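Local coordinates for protein aminoglycoside phosphotransferase (Mycobacterium smegmatis, PDB 6EF6) that phosphorylates (S)-1-amino-2-propanol, serving as the aminopropanol kinase of the aminoacetone utilization microcompartment of Mycobacterium smegmatis, at residues Phe147-Leu150 with Gly151-Ala155; Glu300-Leu303 with Pro304-Phe308; Thr165-Ala168 with Gly169-Arg172; Trp175-Glu178 with His179-Asp183; Leu203-Arg206 with Ala207-Leu211. One frame throughout, in Å; residues are numbered along the deposited sequence. Where two conformers were deposited one is given.

How the contacts relate
Along the chain the contacts follow in the order 1, 3, 4, 5, 2, with no overlap between them. Contact 1 is on helix 147-163, contact 4 on the short helix 177-180, contact 5 on helix 198-218 and contact 2 at the start of helix 303-320; contact 3 is a loop resting on helix 78-94. Contact 5 touches contact 4 through Trp177 and Leu181, and contact 2 where Phe308 meets Ala207, so helix 198-218 joins the two, which stay about 6 Å apart at their nearest atoms. Contact 1 lies apart in space, its centre about 26 Å from that of contact 3, which runs on in sequence towards contact 4 without otherwise touching it.

Contact 1 of 5, residues Phe147-Leu150 with Gly151-Ala155; sequences FQTL and GRITA. With ACT (acetate ion), chain F.
Leu150 O is gripped twice by one residue a turn further on, receiving both the backbone N and the side-chain hydroxyl of Thr154. This is the familiar threonine-to-carbonyl bond within an alpha helix, here in helix 147-163 of the helical lobe of a kinase-like fold. Thr154 OG1 stands beside its own backbone N (chi1 -59°), which aims it back along the helix, and it donates to Leu150 O over 2.8 Å. The amide, Thr154 N, reaches the same Leu150 O at 2.9 Å from the other face of the carbonyl plane, so one buried carbonyl oxygen takes two donors from the same residue. Gly151 N to Phe147 O and Ile153 N to Thr149 O carry on the regular i to i+4 ladder. On the flank facing strand 248-250, Thr149 CG2 lies 4.0 Å from Ile153 CD1. Both residues touch Ile248 of that strand and Ile153 also packs on Val250, while Leu150 and Thr154 both touch Trp285 of helix 278-290. Arg152 runs beside Thr149, but two conformers were deposited, which makes the approach of its guanidinium provisional. Thr149 OG1 itself turns outward and donates a short 2.5 Å bond to OXT of an acetate ion, probably from the crystallisation liquor, which Arg246 NH1 also holds.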
loop_
_atom_site.group_PDB
_atom_site.type_symbol
_atom_site.label_atom_id
_atom_site.label_comp_id
_atom_site.label_asym_id
_atom_site.label_seq_id
_atom_site.Cartn_x
_atom_site.Cartn_y
_atom_site.Cartn_z
ATOM N N PHE A 147 9.582 5.510 11.666
ATOM C CA PHE A 147 9.191 6.343 10.536
ATOM C C PHE A 147 10.382 6.787 9.695
ATOM O O PHE A 147 10.241 6.958 8.475
ATOM C CB PHE A 147 8.336 7.545 10.940
ATOM C CG PHE A 147 6.898 7.169 11.212
ATOM C CD1 PHE A 147 6.038 6.981 10.128
ATOM C CD2 PHE A 147 6.426 6.971 12.485
ATOM C CE1 PHE A 147 4.750 6.595 10.332
ATOM C CE2 PHE A 147 5.097 6.607 12.695
ATOM C CZ PHE A 147 4.265 6.428 11.615
ATOM N N GLN A 148 11.513 7.109 10.310
ATOM C CA GLN A 148 12.671 7.551 9.546
ATOM C C GLN A 148 13.137 6.482 8.576
ATOM O O GLN A 148 13.472 6.804 7.423
ATOM C CB GLN A 148 13.786 7.964 10.502
ATOM C CG GLN A 148 14.981 8.522 9.751
ATOM C CD GLN A 148 16.034 9.127 10.651
ATOM O OE1 GLN A 148 15.775 9.545 11.800
ATOM N NE2 GLN A 148 17.206 9.290 10.130
ATOM N N THR A 149 13.239 5.236 9.021
ATOM C CA THR A 149 13.653 4.146 8.154
ATOM C C THR A 149 12.656 3.964 7.020
ATOM O O THR A 149 13.056 3.782 5.863
ATOM C CB THR A 149 13.747 2.872 8.990
ATOM O OG1 THR A 149 14.724 3.100 10.015
ATOM C CG2 THR A 149 14.190 1.678 8.186
ATOM N N LEU A 150 11.366 4.095 7.311
ATOM C CA LEU A 150 10.357 4.013 6.262
ATOM C C LEU A 150 10.545 5.118 5.231
ATOM O O LEU A 150 10.474 4.859 4.012
ATOM C CB LEU A 150 8.974 4.042 6.917
ATOM C CG LEU A 150 7.780 4.064 5.955
ATOM C CD1 LEU A 150 7.758 2.847 5.049
ATOM C CD2 LEU A 150 6.498 4.095 6.824
ATOM N N GLY A 151 10.797 6.343 5.675
ATOM C CA GLY A 151 11.056 7.430 4.751
ATOM C C GLY A 151 12.263 7.183 3.870
ATOM O O GLY A 151 12.243 7.497 2.675
ATOM N N ARG A 152 13.359 6.684 4.450
ATOM C CA ARG A 152 14.561 6.441 3.672
ATOM C C ARG A 152 14.306 5.384 2.597
ATOM O O ARG A 152 14.757 5.534 1.447
ATOM C CB ARG A 152 15.651 5.991 4.633
ATOM C CG ARG A 152 16.987 5.796 3.945
ATOM C CD ARG A 152 18.014 5.132 4.850
ATOM N NE ARG A 152 17.754 3.702 5.034
ATOM C CZ ARG A 152 17.600 3.089 6.207
ATOM N NH1 ARG A 152 17.634 3.775 7.346
ATOM N NH2 ARG A 152 17.401 1.775 6.237
ATOM N N ILE A 153 13.619 4.307 2.949
ATOM C CA ILE A 153 13.320 3.245 1.972
ATOM C C ILE A 153 12.369 3.752 0.885
ATOM O O ILE A 153 12.560 3.457 -0.323
ATOM C CB ILE A 153 12.803 1.998 2.702
ATOM C CG1 ILE A 153 13.946 1.401 3.522
ATOM C CG2 ILE A 153 12.177 0.964 1.684
ATOM C CD1 ILE A 153 13.528 0.304 4.500
ATOM N N THR A 154 11.412 4.595 1.266
ATOM C CA THR A 154 10.521 5.188 0.269
ATOM C C THR A 154 11.310 6.013 -0.740
ATOM O O THR A 154 11.081 5.926 -1.963
ATOM C CB THR A 154 9.457 6.043 0.961
ATOM O OG1 THR A 154 8.687 5.259 1.866
ATOM C CG2 THR A 154 8.508 6.635 -0.103
ATOM N N ALA A 155 12.259 6.844 -0.277
ATOM C CA ALA A 155 13.095 7.618 -1.182
ATOM C C ALA A 155 13.832 6.711 -2.147
ATOM O O ALA A 155 13.994 7.041 -3.320
ATOM C CB ALA A 155 14.073 8.468 -0.377
HETATM C C ACT F . 16.726 0.591 10.815
HETATM O O ACT F . 17.071 -0.623 10.717
HETATM O OXT ACT F . 15.644 1.070 11.250
HETATM C CH3 ACT F . 17.762 1.647 10.342
#

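Contact 2 of 5, residues Glu300-Leu303 with Pro304-Phe308; sequences EAML and PSFVF
This is a local turn-to-helix contact: a type I beta turn from Glu300 to Leu303 leads out of helix 297-300 and feeds straight into the first turns of helix 303-320. The turn is closed by Leu303 N, which donates to Glu300 O at 3.1 Å. Two backbone bonds then start the helix, Phe306 N to Met302 O and Val307 N to Leu303 O, each 3.0 Å and fairly straight. Pro304 stands in the first turn, a place where proline is commonly tolerated, and its CD packs closely on Leu303 CB at 3.5 Å. Met302 does most of the side-chain work. Its CB rests against Phe306 CE2 at 3.8 Å, and bends at chi2 (-66°) and chi3 (-73°) fold the thioether back over Ser305, leaving CE 3.8 Å from Ser305 CB. Beside the sulfur, a water ties the turn to the helix: it donates to Ala301 O (2.7 Å) and accepts from Ser305 OG (2.8 Å). That hydroxyl is also hydrogen-bonded to Tyr345 OH of helix 325-347, so two partners fix its rotation. Glu300 points the other way, into a salt bridge with Arg290. From Met302 onward the junction is buried between helices: Leu303 packs on Gln282 and Val286 of helix 278-290, Leu303 and Val307 on Phe265 of helix 263-268, while Met302 and Ser305 lean on helix 198-218.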
loop_
_atom_site.group_PDB
_atom_site.type_symbol
_atom_site.label_atom_id
_atom_site.label_comp_id
_atom_site.label_asym_id
_atom_site.label_seq_id
_atom_site.Cartn_x
_atom_site.Cartn_y
_atom_site.Cartn_z
ATOM N N GLU A 300 7.182 19.147 0.534
ATOM C CA GLU A 300 6.925 19.072 1.962
ATOM C C GLU A 300 5.621 19.754 2.322
ATOM O O GLU A 300 4.835 19.243 3.141
ATOM C CB GLU A 300 8.112 19.696 2.714
ATOM C CG GLU A 300 8.026 19.483 4.213
ATOM C CD GLU A 300 9.118 20.220 4.979
ATOM O OE1 GLU A 300 10.068 20.731 4.354
ATOM O OE2 GLU A 300 8.959 20.338 6.198
ATOM N N ALA A 301 5.299 20.844 1.663
ATOM C CA ALA A 301 4.065 21.581 1.874
ATOM C C ALA A 301 2.842 20.834 1.380
ATOM O O ALA A 301 1.732 21.186 1.830
ATOM C CB ALA A 301 4.157 22.954 1.188
ATOM N N MET A 302 3.001 19.767 0.609
ATOM C CA MET A 302 1.896 18.938 0.171
ATOM C C MET A 302 1.710 17.698 1.029
ATOM O O MET A 302 0.775 16.935 0.830
ATOM C CB MET A 302 2.062 18.537 -1.303
ATOM C CG MET A 302 1.743 19.645 -2.251
ATOM S SD MET A 302 0.014 20.170 -2.272
ATOM C CE MET A 302 -0.706 18.799 -3.114
ATOM N N LEU A 303 2.596 17.441 1.982
ATOM C CA LEU A 303 2.445 16.235 2.806
ATOM C C LEU A 303 1.105 16.182 3.538
ATOM O O LEU A 303 0.453 15.126 3.486
ATOM C CB LEU A 303 3.656 16.016 3.740
ATOM C CG LEU A 303 4.954 15.812 2.995
ATOM C CD1 LEU A 303 6.111 15.675 3.977
ATOM C CD2 LEU A 303 4.940 14.633 2.083
ATOM N N PRO A 304 0.619 17.264 4.117
ATOM C CA PRO A 304 -0.709 17.191 4.758
ATOM C C PRO A 304 -1.803 16.861 3.755
ATOM O O PRO A 304 -2.737 16.079 4.070
ATOM C CB PRO A 304 -0.858 18.558 5.415
ATOM C CG PRO A 304 0.560 19.044 5.623
ATOM C CD PRO A 304 1.316 18.513 4.418
ATOM N N SER A 305 -1.728 17.415 2.532
ATOM C CA SER A 305 -2.683 17.067 1.496
ATOM C C SER A 305 -2.680 15.572 1.219
ATOM O O SER A 305 -3.749 14.964 1.046
ATOM C CB SER A 305 -2.359 17.812 0.210
ATOM O OG SER A 305 -2.690 19.193 0.256
ATOM N N PHE A 306 -1.512 14.946 1.142
ATOM C CA PHE A 306 -1.449 13.528 0.874
ATOM C C PHE A 306 -1.942 12.675 2.020
ATOM O O PHE A 306 -2.480 11.592 1.796
ATOM C CB PHE A 306 -0.037 13.109 0.400
ATOM C CG PHE A 306 0.254 13.614 -1.007
ATOM C CD1 PHE A 306 -0.619 13.289 -2.045
ATOM C CD2 PHE A 306 1.275 14.498 -1.277
ATOM C CE1 PHE A 306 -0.441 13.761 -3.334
ATOM C CE2 PHE A 306 1.478 15.002 -2.621
ATOM C CZ PHE A 306 0.579 14.653 -3.616
ATOM N N VAL A 307 -1.702 13.110 3.252
ATOM C CA VAL A 307 -2.313 12.446 4.407
ATOM C C VAL A 307 -3.832 12.489 4.278
ATOM O O VAL A 307 -4.511 11.486 4.527
ATOM C CB VAL A 307 -1.800 13.042 5.743
ATOM C CG1 VAL A 307 -2.543 12.446 6.907
ATOM C CG2 VAL A 307 -0.315 12.852 5.890
ATOM N N PHE A 308 -4.376 13.652 3.959
ATOM C CA PHE A 308 -5.827 13.805 3.842
ATOM C C PHE A 308 -6.412 12.993 2.682
ATOM O O PHE A 308 -7.461 12.373 2.824
ATOM C CB PHE A 308 -6.209 15.273 3.792
ATOM C CG PHE A 308 -7.691 15.465 3.947
ATOM C CD1 PHE A 308 -8.321 15.152 5.148
ATOM C CD2 PHE A 308 -8.503 15.897 2.909
ATOM C CE1 PHE A 308 -9.688 15.270 5.269
ATOM C CE2 PHE A 308 -9.882 16.034 3.078
ATOM C CZ PHE A 308 -10.450 15.718 4.252
HETATM O O HOH W 1 -0.769 20.237 1.971
#

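Contact 3 of 5, residues Thr165-Ala168 with Gly169-Arg172; sequences TRPA and GFGR
Arg166 lays the aliphatic part of its side chain across the Phe170 ring, a CH-pi contact that bridges a type II beta turn running from Pro167 to Phe170. CD of Arg166 sits over one face, 3.9 Å from the centroid of the Phe170 ring and only 17° off its normal, displaced toward the CD2-CE2 rim. Beyond it the chain bends at chi3, and the guanidinium plane ends up 49° from that of the ring, so the methylene carries the contact and the charged group does not stack. Phe170 CG is placed anti to its backbone N (chi1 -173°), which lifts the ring back over the start of the turn; there Pro167 CD comes within 3.8 Å of Phe170 CD1, meeting the ring at a slant. Gly169 takes the positive phi of the third turn position. The turn lies at the surface, in the loop between helices 147-163 and 177-180, and Phe170 ties it to the body of the fold by touching Ser83 of helix 78-94 as well as Phe258. The turn itself is closed by Phe170 N, which makes a 3.0 Å hydrogen bond to Pro167 O, approaching from above the carbonyl plane.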
loop_
_atom_site.group_PDB
_atom_site.type_symbol
_atom_site.label_atom_id
_atom_site.label_comp_id
_atom_site.label_asym_id
_atom_site.label_seq_id
_atom_site.Cartn_x
_atom_site.Cartn_y
_atom_site.Cartn_z
ATOM N N THR A 165 13.694 2.455 -16.832
ATOM C CA THR A 165 13.005 2.379 -18.101
ATOM C C THR A 165 12.119 1.138 -18.087
ATOM O O THR A 165 12.618 0.011 -18.003
ATOM C CB THR A 165 14.027 2.350 -19.234
ATOM O OG1 THR A 165 14.754 3.587 -19.199
ATOM C CG2 THR A 165 13.344 2.171 -20.589
ATOM N N ARG A 166 10.816 1.353 -18.132
ATOM C CA ARG A 166 9.859 0.272 -17.947
ATOM C C ARG A 166 9.753 -0.622 -19.187
ATOM O O ARG A 166 10.033 -0.192 -20.322
ATOM C CB ARG A 166 8.497 0.831 -17.594
ATOM C CG ARG A 166 8.564 1.638 -16.277
ATOM C CD ARG A 166 7.226 1.983 -15.761
ATOM N NE ARG A 166 6.538 2.967 -16.605
ATOM C CZ ARG A 166 6.636 4.276 -16.449
ATOM N NH1 ARG A 166 7.402 4.779 -15.498
ATOM N NH2 ARG A 166 5.969 5.076 -17.269
ATOM N N PRO A 167 9.406 -1.893 -18.999
ATOM C CA PRO A 167 9.278 -2.795 -20.144
ATOM C C PRO A 167 8.206 -2.335 -21.106
ATOM O O PRO A 167 7.192 -1.740 -20.729
ATOM C CB PRO A 167 8.851 -4.131 -19.514
ATOM C CG PRO A 167 9.012 -4.003 -18.098
ATOM C CD PRO A 167 9.110 -2.561 -17.719
ATOM N N ALA A 168 8.428 -2.677 -22.382
ATOM C CA ALA A 168 7.337 -2.602 -23.317
ATOM C C ALA A 168 6.185 -3.421 -22.759
ATOM O O ALA A 168 6.381 -4.518 -22.220
ATOM C CB ALA A 168 7.746 -3.132 -24.691
ATOM N N GLY A 169 5.012 -2.878 -22.900
ATOM C CA GLY A 169 3.801 -3.509 -22.425
ATOM C C GLY A 169 3.532 -3.390 -20.940
ATOM O O GLY A 169 2.530 -3.928 -20.484
ATOM N N PHE A 170 4.367 -2.686 -20.182
ATOM C CA PHE A 170 4.086 -2.463 -18.765
ATOM C C PHE A 170 2.708 -1.843 -18.606
ATOM O O PHE A 170 2.334 -0.926 -19.334
ATOM C CB PHE A 170 5.108 -1.485 -18.202
ATOM C CG PHE A 170 5.033 -1.310 -16.710
ATOM C CD1 PHE A 170 5.780 -2.134 -15.907
ATOM C CD2 PHE A 170 4.305 -0.289 -16.135
ATOM C CE1 PHE A 170 5.731 -2.010 -14.538
ATOM C CE2 PHE A 170 4.280 -0.143 -14.753
ATOM C CZ PHE A 170 5.020 -0.996 -13.981
ATOM N N GLY A 171 1.951 -2.328 -17.624
ATOM C CA GLY A 171 0.624 -1.830 -17.373
ATOM C C GLY A 171 0.265 -1.903 -15.907
ATOM O O GLY A 171 0.246 -3.003 -15.343
ATOM N N ARG A 172 0.009 -0.751 -15.299
ATOM C CA ARG A 172 -0.541 -0.726 -13.950
ATOM C C ARG A 172 -1.577 0.388 -13.873
ATOM O O ARG A 172 -1.521 1.349 -14.636
ATOM C CB ARG A 172 0.499 -0.463 -12.854
ATOM C CG ARG A 172 1.547 -1.542 -12.717
ATOM C CD ARG A 172 0.988 -2.839 -12.136
ATOM N NE ARG A 172 0.422 -2.640 -10.807
ATOM C CZ ARG A 172 -0.056 -3.589 -10.019
ATOM N NH1 ARG A 172 -0.091 -4.851 -10.402
ATOM N NH2 ARG A 172 -0.480 -3.283 -8.837
#

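Contact 4 of 5, residues Trp175-Glu178 with His179-Asp183; sequences WDWE and HCLGD
Trp177, in the first turn of the short helix 177-180, and Leu181, just past its end, make the tight side of this contact. Leu181 lies over one face of the indole, its CB 4.0 Å from the centroid of the six-membered ring of Trp177, and its CD1 closes to 3.5 Å of Trp177 CH2. This side is wedged among helices: Trp177 stacks on His212 and touches Gln208 and Leu215 of helix 198-218, while Leu181 also meets Leu309 and Leu312 of helix 303-320. Trp177 O gathers three amides, from Cys180, Leu181 and Gly182, the bond from Leu181 N being the straightest at 3.0 Å. Trp175 and Cys180 are the buried pair: Cys180 SG reaches the edge of the indole, 4.0 Å from Trp175 CE3, and that ring in turn meets Trp187 of the (2R)-1-methoxypropan-2-amine pocket edge to face.

The polar side, less enclosed by helices, belongs to Asp176, Glu178 and His179, with Asp183 exposed to solvent. Asp176 is the N-cap: chi1 of 57° swings its carboxylate back over the helix start, where OD1 accepts from both His179 N (3.2 Å) and His179 ND1 (2.7 Å). The imidazole bond uses the syn lone pair and lies in the ring plane, with carboxylate and ring nearly coplanar. Glu178 runs beside the imidazole, CG above its face, and turns OE2 to Thr184 OG1. The bond to Asp176 thus puts a proton on ND1 of His179; the two flanking carboxylates could favour protonation of the ring, although Arg186 beside it would work against this.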
loop_
_atom_site.group_PDB
_atom_site.type_symbol
_atom_site.label_atom_id
_atom_site.label_comp_id
_atom_site.label_asym_id
_atom_site.label_seq_id
_atom_site.Cartn_x
_atom_site.Cartn_y
_atom_site.Cartn_z
ATOM N N TRP A 175 -3.502 5.982 -9.354
ATOM C CA TRP A 175 -4.060 6.589 -8.165
ATOM C C TRP A 175 -4.112 8.080 -8.445
ATOM O O TRP A 175 -3.570 8.881 -7.697
ATOM C CB TRP A 175 -3.232 6.257 -6.922
ATOM C CG TRP A 175 -3.232 4.805 -6.626
ATOM C CD1 TRP A 175 -2.226 3.874 -6.882
ATOM C CD2 TRP A 175 -4.290 4.052 -5.997
ATOM N NE1 TRP A 175 -2.618 2.631 -6.483
ATOM C CE2 TRP A 175 -3.873 2.695 -5.955
ATOM C CE3 TRP A 175 -5.569 4.381 -5.492
ATOM C CZ2 TRP A 175 -4.655 1.703 -5.416
ATOM C CZ3 TRP A 175 -6.363 3.360 -4.983
ATOM C CH2 TRP A 175 -5.894 2.048 -4.922
ATOM N N ASP A 176 -4.791 8.444 -9.528
ATOM C CA ASP A 176 -5.024 9.840 -9.879
ATOM C C ASP A 176 -6.331 10.324 -9.280
ATOM O O ASP A 176 -6.990 9.584 -8.559
ATOM C CB ASP A 176 -4.965 10.027 -11.397
ATOM C CG ASP A 176 -5.938 9.150 -12.173
ATOM O OD1 ASP A 176 -6.725 8.447 -11.549
ATOM O OD2 ASP A 176 -5.899 9.220 -13.415
ATOM N N TRP A 177 -6.710 11.582 -9.550
ATOM C CA TRP A 177 -7.943 12.084 -8.930
ATOM C C TRP A 177 -9.130 11.212 -9.314
ATOM O O TRP A 177 -9.897 10.778 -8.436
ATOM C CB TRP A 177 -8.224 13.529 -9.340
ATOM C CG TRP A 177 -9.438 14.052 -8.644
ATOM C CD1 TRP A 177 -10.694 14.158 -9.168
ATOM C CD2 TRP A 177 -9.473 14.555 -7.318
ATOM N NE1 TRP A 177 -11.534 14.670 -8.176
ATOM C CE2 TRP A 177 -10.796 14.941 -7.058
ATOM C CE3 TRP A 177 -8.518 14.712 -6.330
ATOM C CZ2 TRP A 177 -11.179 15.449 -5.789
ATOM C CZ3 TRP A 177 -8.893 15.237 -5.109
ATOM C CH2 TRP A 177 -10.220 15.612 -4.867
ATOM N N GLU A 178 -9.287 10.951 -10.599
ATOM C CA GLU A 178 -10.401 10.158 -11.119
ATOM C C GLU A 178 -10.587 8.847 -10.355
ATOM O O GLU A 178 -11.717 8.465 -10.018
ATOM C CB GLU A 178 -10.175 9.881 -12.604
ATOM C CG GLU A 178 -11.254 8.909 -13.149
ATOM C CD GLU A 178 -11.201 8.687 -14.628
ATOM O OE1 GLU A 178 -10.356 9.315 -15.296
ATOM O OE2 GLU A 178 -12.002 7.843 -15.096
ATOM N N HIS A 179 -9.502 8.145 -10.069
ATOM C CA HIS A 179 -9.605 6.800 -9.523
ATOM C C HIS A 179 -9.522 6.780 -8.013
ATOM O O HIS A 179 -9.658 5.709 -7.417
ATOM C CB HIS A 179 -8.558 5.855 -10.143
ATOM C CG HIS A 179 -8.767 5.633 -11.599
ATOM N ND1 HIS A 179 -8.208 6.436 -12.566
ATOM C CD2 HIS A 179 -9.590 4.777 -12.260
ATOM C CE1 HIS A 179 -8.605 6.032 -13.764
ATOM N NE2 HIS A 179 -9.467 5.046 -13.602
ATOM N N CYS A 180 -9.300 7.930 -7.373
ATOM C CA CYS A 180 -9.354 8.023 -5.926
ATOM C C CYS A 180 -10.685 8.594 -5.447
ATOM O O CYS A 180 -11.413 7.944 -4.694
ATOM C CB CYS A 180 -8.212 8.921 -5.414
ATOM S SG CYS A 180 -6.521 8.251 -5.617
ATOM N N LEU A 181 -10.997 9.811 -5.869
ATOM C CA LEU A 181 -12.128 10.597 -5.379
ATOM C C LEU A 181 -13.045 11.081 -6.478
ATOM O O LEU A 181 -14.133 11.586 -6.166
ATOM C CB LEU A 181 -11.605 11.805 -4.594
ATOM C CG LEU A 181 -10.665 11.452 -3.453
ATOM C CD1 LEU A 181 -10.110 12.730 -2.849
ATOM C CD2 LEU A 181 -11.382 10.661 -2.394
ATOM N N GLY A 182 -12.702 10.924 -7.745
ATOM C CA GLY A 182 -13.497 11.442 -8.836
ATOM C C GLY A 182 -14.533 10.478 -9.383
ATOM O O GLY A 182 -15.231 9.807 -8.621
ATOM N N ASP A 183 -14.572 10.358 -10.691
ATOM C CA ASP A 183 -15.662 9.651 -11.351
ATOM C C ASP A 183 -15.545 8.134 -11.357
ATOM O O ASP A 183 -16.544 7.458 -11.615
ATOM C CB ASP A 183 -15.751 10.101 -12.813
ATOM C CG ASP A 183 -16.421 11.439 -12.964
ATOM O OD1 ASP A 183 -17.225 11.803 -12.075
ATOM O OD2 ASP A 183 -16.148 12.125 -13.976
#

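Contact 5 of 5, residues Leu203-Arg206 with Ala207-Leu211; sequences LLTR and AQDLL
Thr205 has OG1 beside its backbone N (chi1 -61°), which leaves CG2 anti to that N, and Asp209 turns its CG to stand beside its own N (chi1 -69°), so that the two side chains lie alongside each other one turn apart on helix 198-218. The touch is methyl to carboxylate, Thr205 CG2 being 3.6 Å from Asp209 OD2. This is an ordinary i to i+4 pairing on an alpha helix, whose backbone bonds run from Ala207 N to Leu203 O through Leu210 N to Arg206 O. The Thr205 hydroxyl takes no part and bonds to Thr201 O. Gln208 reaches the residue next to it: NE2 donates to Asp209 OD1 over 3.1 Å, from above the carboxylate plane, while OE1 is held by Trp190 NE1, so both ends of the amide are engaged and its flip is settled. The buried face of the helix, Leu204, Ala207 and Leu211, packs against helices 303-320 and 325-347. On the outer face Arg206 bends at chi2 toward Asp209 without making a salt bridge, the charged atoms NH1 and OD2 being 5.4 Å apart. A water bridges them, accepting from Arg206 NH1 at 3.2 Å, near the guanidinium plane, and donating to Asp209 OD2 at 2.6 Å.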
loop_
_atom_site.group_PDB
_atom_site.type_symbol
_atom_site.label_atom_id
_atom_site.label_comp_id
_atom_site.label_asym_id
_atom_site.label_seq_id
_atom_site.Cartn_x
_atom_site.Cartn_y
_atom_site.Cartn_z
ATOM N N LEU A 203 -18.084 19.156 5.890
ATOM C CA LEU A 203 -16.673 19.381 6.242
ATOM C C LEU A 203 -15.737 18.665 5.295
ATOM O O LEU A 203 -14.770 19.239 4.791
ATOM C CB LEU A 203 -16.402 18.896 7.667
ATOM C CG LEU A 203 -16.733 19.888 8.772
ATOM C CD1 LEU A 203 -16.661 19.202 10.096
ATOM C CD2 LEU A 203 -15.693 20.978 8.752
ATOM N N LEU A 204 -16.025 17.412 5.015
ATOM C CA LEU A 204 -15.137 16.580 4.237
ATOM C C LEU A 204 -15.147 17.008 2.784
ATOM O O LEU A 204 -14.121 16.967 2.104
ATOM C CB LEU A 204 -15.434 15.083 4.361
ATOM C CG LEU A 204 -15.242 14.531 5.796
ATOM C CD1 LEU A 204 -15.834 13.157 5.904
ATOM C CD2 LEU A 204 -13.806 14.512 6.196
ATOM N N THR A 205 -16.309 17.429 2.227
ATOM C CA THR A 205 -16.366 17.910 0.846
ATOM C C THR A 205 -15.618 19.215 0.697
ATOM O O THR A 205 -14.899 19.404 -0.279
ATOM C CB THR A 205 -17.803 18.077 0.337
ATOM O OG1 THR A 205 -18.465 16.822 0.360
ATOM C CG2 THR A 205 -17.833 18.609 -1.134
ATOM N N ARG A 206 -15.711 20.125 1.673
ATOM C CA ARG A 206 -14.985 21.384 1.536
ATOM C C ARG A 206 -13.493 21.139 1.530
ATOM O O ARG A 206 -12.769 21.727 0.732
ATOM C CB ARG A 206 -15.399 22.294 2.694
ATOM C CG ARG A 206 -15.010 23.765 2.499
ATOM C CD ARG A 206 -15.807 24.350 1.332
ATOM N NE ARG A 206 -15.722 25.812 1.229
ATOM C CZ ARG A 206 -15.652 26.477 0.076
ATOM N NH1 ARG A 206 -15.692 25.826 -1.079
ATOM N NH2 ARG A 206 -15.592 27.809 0.058
ATOM N N ALA A 207 -13.016 20.269 2.424
ATOM C CA ALA A 207 -11.598 19.943 2.481
ATOM C C ALA A 207 -11.184 19.166 1.250
ATOM O O ALA A 207 -10.109 19.448 0.681
ATOM C CB ALA A 207 -11.283 19.155 3.760
ATOM N N GLN A 208 -12.020 18.229 0.766
ATOM C CA GLN A 208 -11.739 17.519 -0.486
ATOM C C GLN A 208 -11.564 18.484 -1.639
ATOM O O GLN A 208 -10.699 18.291 -2.513
ATOM C CB GLN A 208 -12.907 16.579 -0.817
ATOM C CG GLN A 208 -12.755 15.857 -2.122
ATOM C CD GLN A 208 -14.047 15.327 -2.614
ATOM O OE1 GLN A 208 -14.300 14.126 -2.591
ATOM N NE2 GLN A 208 -14.913 16.201 -3.089
ATOM N N ASP A 209 -12.450 19.463 -1.758
ATOM C CA ASP A 209 -12.392 20.384 -2.884
ATOM C C ASP A 209 -11.144 21.272 -2.825
ATOM O O ASP A 209 -10.549 21.578 -3.862
ATOM C CB ASP A 209 -13.709 21.186 -2.957
ATOM C CG ASP A 209 -14.905 20.344 -3.369
ATOM O OD1 ASP A 209 -14.791 19.207 -3.898
ATOM O OD2 ASP A 209 -16.005 20.903 -3.210
ATOM N N LEU A 210 -10.724 21.669 -1.627
ATOM C CA LEU A 210 -9.458 22.384 -1.452
ATOM C C LEU A 210 -8.292 21.489 -1.843
ATOM O O LEU A 210 -7.409 21.916 -2.606
ATOM C CB LEU A 210 -9.344 22.856 0.017
ATOM C CG LEU A 210 -8.003 23.532 0.307
ATOM C CD1 LEU A 210 -7.732 24.718 -0.602
ATOM C CD2 LEU A 210 -7.982 23.936 1.777
ATOM N N LEU A 211 -8.300 20.233 -1.421
ATOM C CA LEU A 211 -7.290 19.276 -1.839
ATOM C C LEU A 211 -7.226 19.158 -3.343
ATOM O O LEU A 211 -6.142 19.153 -3.938
ATOM C CB LEU A 211 -7.600 17.930 -1.215
ATOM C CG LEU A 211 -6.864 16.717 -1.784
ATOM C CD1 LEU A 211 -5.393 16.819 -1.452
ATOM C CD2 LEU A 211 -7.420 15.445 -1.220
HETATM O O HOH W 2 -16.475 22.788 -1.495
#